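Local coordinates for glutamate racemase (Escherichia coli, PDB 2JFN), which belongs to the Asp/Glu/hydantoin racemase family, whose members are built from alpha/beta domains with a ligand pocket in between, at residues His48-Phe53 / Tyr83-Ala88. Numbering follows the deposited sequence.
Sequences HYIYAF and YPLALA
His48 sets the edge of its imidazole against one face of the phenol ring of Tyr83, an edge-to-face (T-shaped) aromatic pair with centroids 4.7 Å apart and planes inclined at 66°. The touching corner is CE1 of His48, which lies 3.4 Å above the Tyr83 plane, displaced toward the rim, and is 3.5 Å from Tyr83 CD2. With CG of His48 anti to the backbone N (chi1 168°), the imidazole reaches out from its strand to the tyrosine. A water in the imidazole plane continues the same edge: it is 2.7 Å from His48 NE2 and donates a weak hydrogen bond to Tyr83 OH, so a water bridge, weak on the tyrosine side, links the polar ends of the rings. The main partner of Tyr83 OH is Asp250, while ND1 of His48 is hydrogen-bonded to Thr23 on the adjacent strand 21-28; both imidazole nitrogens thus have partners, one a protein hydroxyl and one a water, which probably favours this ring orientation.

Next to the aromatic pair, Ile50 supplies the apolar part of the contact. Its CD1 methyl approaches the tyrosine ring obliquely and sits 3.8 Å from Tyr83 CB, while Leu85 brings CD2 to 3.9 Å from the same methyl. CG1 of Ile50 is anti to the carbonyl carbon (chi1 -63°), and the chain then extends, which carries CD1 out to meet both Tyr83 and Leu85. No hydrogen bond joins the segments directly.

Strand 48-53 and strand 87-90 both pair in parallel with strand 21-28, which separates them, and helix 65-82 makes the connection. Tyr83, just past the C-terminal end of that helix, and Leu85, in the loop leading back to the sheet, pack on His48 and Ile50 of strand 48-53: a beta-alpha-beta crossover in an alpha/beta domain with a largely parallel sheet.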
ATOM      1  N   HIS A  48       9.914 -16.147  -2.667  1.00 31.91           N
ATOM      2  CA  HIS A  48      10.651 -15.857  -1.440  1.00 30.54           C
ATOM      3  C   HIS A  48      10.310 -14.399  -1.168  1.00 29.55           C
ATOM      4  O   HIS A  48      10.891 -13.495  -1.773  1.00 29.03           O
ATOM      5  CB  HIS A  48      12.164 -15.975  -1.634  1.00 30.57           C
ATOM      6  CG  HIS A  48      12.958 -15.421  -0.488  1.00 30.87           C
ATOM      7  ND1 HIS A  48      14.060 -14.611  -0.665  1.00 31.68           N
ATOM      8  CD2 HIS A  48      12.815 -15.570   0.851  1.00 30.97           C
ATOM      9  CE1 HIS A  48      14.562 -14.287   0.514  1.00 31.33           C
ATOM     10  NE2 HIS A  48      13.824 -14.857   1.451  1.00 31.22           N
ATOM     11  N   TYR A  49       9.359 -14.178  -0.273  1.00 28.24           N
ATOM     12  CA  TYR A  49       8.932 -12.825   0.036  1.00 27.76           C
ATOM     13  C   TYR A  49       9.682 -12.154   1.177  1.00 27.00           C
ATOM     14  O   TYR A  49      10.031 -12.779   2.183  1.00 26.57           O
ATOM     15  CB  TYR A  49       7.434 -12.798   0.365  1.00 28.09           C
ATOM     16  CG  TYR A  49       6.518 -13.072  -0.810  1.00 28.48           C
ATOM     17  CD1 TYR A  49       5.960 -14.334  -1.007  1.00 28.86           C
ATOM     18  CD2 TYR A  49       6.189 -12.055  -1.709  1.00 28.88           C
ATOM     19  CE1 TYR A  49       5.080 -14.583  -2.076  1.00 29.12           C
ATOM     20  CE2 TYR A  49       5.321 -12.287  -2.778  1.00 29.31           C
ATOM     21  CZ  TYR A  49       4.768 -13.554  -2.953  1.00 29.63           C
ATOM     22  OH  TYR A  49       3.893 -13.771  -4.000  1.00 29.75           O
ATOM     23  N   ILE A  50       9.929 -10.867   0.992  1.00 25.98           N
ATOM     24  CA  ILE A  50      10.568 -10.051   2.004  1.00 24.91           C
ATOM     25  C   ILE A  50       9.616  -8.886   2.199  1.00 24.67           C
ATOM     26  O   ILE A  50       9.273  -8.195   1.235  1.00 24.39           O
ATOM     27  CB  ILE A  50      11.915  -9.475   1.531  1.00 24.96           C
ATOM     28  CG1 ILE A  50      12.909 -10.605   1.248  1.00 24.11           C
ATOM     29  CG2 ILE A  50      12.471  -8.528   2.596  1.00 23.79           C
ATOM     30  CD1 ILE A  50      14.137 -10.137   0.479  1.00 24.92           C
ATOM     31  N   TYR A  51       9.159  -8.686   3.428  1.00 24.20           N
ATOM     32  CA  TYR A  51       8.282  -7.564   3.719  1.00 24.34           C
ATOM     33  C   TYR A  51       9.098  -6.594   4.554  1.00 24.47           C
ATOM     34  O   TYR A  51       9.694  -6.980   5.562  1.00 24.67           O
ATOM     35  CB  TYR A  51       7.044  -7.997   4.510  1.00 24.65           C
ATOM     36  CG  TYR A  51       6.032  -6.872   4.665  1.00 25.11           C
ATOM     37  CD1 TYR A  51       5.944  -6.129   5.844  1.00 25.28           C
ATOM     38  CD2 TYR A  51       5.213  -6.506   3.597  1.00 25.76           C
ATOM     39  CE1 TYR A  51       5.064  -5.039   5.947  1.00 25.75           C
ATOM     40  CE2 TYR A  51       4.331  -5.425   3.691  1.00 25.82           C
ATOM     41  CZ  TYR A  51       4.263  -4.694   4.860  1.00 26.04           C
ATOM     42  OH  TYR A  51       3.409  -3.605   4.916  1.00 25.60           O
ATOM     43  N   ALA A  52       9.143  -5.338   4.131  1.00 24.11           N
ATOM     44  CA  ALA A  52       9.892  -4.333   4.873  1.00 23.89           C
ATOM     45  C   ALA A  52       9.005  -3.133   5.155  1.00 23.96           C
ATOM     46  O   ALA A  52       8.330  -2.623   4.256  1.00 23.07           O
ATOM     47  CB  ALA A  52      11.121  -3.900   4.078  1.00 23.82           C
ATOM     48  N   PHE A  53       8.991  -2.694   6.406  1.00 23.37           N
ATOM     49  CA  PHE A  53       8.197  -1.534   6.765  1.00 23.51           C
ATOM     50  C   PHE A  53       9.037  -0.535   7.562  1.00 23.79           C
ATOM     51  O   PHE A  53       9.825  -0.909   8.438  1.00 22.86           O
ATOM     52  CB  PHE A  53       6.916  -1.956   7.519  1.00 23.73           C
ATOM     53  CG  PHE A  53       7.159  -2.711   8.804  1.00 24.04           C
ATOM     54  CD1 PHE A  53       6.970  -2.086  10.035  1.00 23.82           C
ATOM     55  CD2 PHE A  53       7.531  -4.053   8.782  1.00 24.45           C
ATOM     56  CE1 PHE A  53       7.144  -2.788  11.228  1.00 24.38           C
ATOM     57  CE2 PHE A  53       7.711  -4.771   9.971  1.00 24.39           C
ATOM     58  CZ  PHE A  53       7.516  -4.133  11.197  1.00 24.35           C
ATOM     59  N   TYR A  83      19.528  -9.600   0.409  1.00 30.58           N
ATOM     60  CA  TYR A  83      19.112 -10.537  -0.636  1.00 30.30           C
ATOM     61  C   TYR A  83      18.979  -9.884  -2.004  1.00 29.65           C
ATOM     62  O   TYR A  83      18.332  -8.845  -2.140  1.00 29.22           O
ATOM     63  CB  TYR A  83      17.742 -11.160  -0.327  1.00 30.71           C
ATOM     64  CG  TYR A  83      17.670 -12.103   0.848  1.00 31.39           C
ATOM     65  CD1 TYR A  83      17.271 -11.653   2.103  1.00 31.23           C
ATOM     66  CD2 TYR A  83      17.962 -13.459   0.695  1.00 31.62           C
ATOM     67  CE1 TYR A  83      17.161 -12.530   3.177  1.00 32.06           C
ATOM     68  CE2 TYR A  83      17.855 -14.343   1.762  1.00 32.08           C
ATOM     69  CZ  TYR A  83      17.455 -13.875   2.997  1.00 32.19           C
ATOM     70  OH  TYR A  83      17.346 -14.749   4.056  1.00 32.58           O
ATOM     71  N   PRO A  84      19.606 -10.473  -3.035  1.00 29.11           N
ATOM     72  CA  PRO A  84      19.472  -9.882  -4.368  1.00 28.54           C
ATOM     73  C   PRO A  84      17.967  -9.961  -4.647  1.00 27.78           C
ATOM     74  O   PRO A  84      17.320 -10.937  -4.272  1.00 27.15           O
ATOM     75  CB  PRO A  84      20.272 -10.837  -5.246  1.00 29.05           C
ATOM     76  CG  PRO A  84      21.390 -11.261  -4.321  1.00 29.74           C
ATOM     77  CD  PRO A  84      20.654 -11.514  -3.017  1.00 29.50           C
ATOM     78  N   LEU A  85      17.410  -8.943  -5.289  1.00 27.35           N
ATOM     79  CA  LEU A  85      15.974  -8.919  -5.550  1.00 26.90           C
ATOM     80  C   LEU A  85      15.604  -9.175  -7.002  1.00 26.93           C
ATOM     81  O   LEU A  85      16.276  -8.709  -7.911  1.00 26.47           O
ATOM     82  CB  LEU A  85      15.398  -7.563  -5.130  1.00 26.62           C
ATOM     83  CG  LEU A  85      15.678  -7.085  -3.702  1.00 26.34           C
ATOM     84  CD1 LEU A  85      15.150  -5.664  -3.510  1.00 26.18           C
ATOM     85  CD2 LEU A  85      15.036  -8.043  -2.717  1.00 26.09           C
ATOM     86  N   ALA A  86      14.538  -9.935  -7.214  1.00 27.16           N
ATOM     87  CA  ALA A  86      14.063 -10.196  -8.563  1.00 27.51           C
ATOM     88  C   ALA A  86      13.108  -9.049  -8.910  1.00 27.57           C
ATOM     89  O   ALA A  86      12.988  -8.643 -10.063  1.00 28.41           O
ATOM     90  CB  ALA A  86      13.327 -11.541  -8.616  1.00 27.79           C
ATOM     91  N   LEU A  87      12.449  -8.504  -7.891  1.00 27.71           N
ATOM     92  CA  LEU A  87      11.496  -7.421  -8.095  1.00 27.37           C
ATOM     93  C   LEU A  87      11.103  -6.796  -6.763  1.00 27.07           C
ATOM     94  O   LEU A  87      11.105  -7.467  -5.731  1.00 27.09           O
ATOM     95  CB  LEU A  87      10.248  -7.980  -8.797  1.00 28.02           C
ATOM     96  CG  LEU A  87       8.983  -7.142  -8.992  1.00 27.98           C
ATOM     97  CD1 LEU A  87       8.169  -7.755 -10.128  1.00 28.10           C
ATOM     98  CD2 LEU A  87       8.155  -7.102  -7.706  1.00 28.31           C
ATOM     99  N   ALA A  88      10.768  -5.510  -6.794  1.00 26.70           N
ATOM    100  CA  ALA A  88      10.349  -4.793  -5.598  1.00 26.24           C
ATOM    101  C   ALA A  88       9.049  -4.036  -5.855  1.00 26.33           C
ATOM    102  O   ALA A  88       8.850  -3.447  -6.922  1.00 25.93           O
ATOM    103  CB  ALA A  88      11.429  -3.819  -5.162  1.00 26.54           C
TER
HETATM  104  O   HOH W   1      14.559 -14.643   3.993  1.00 37.47           O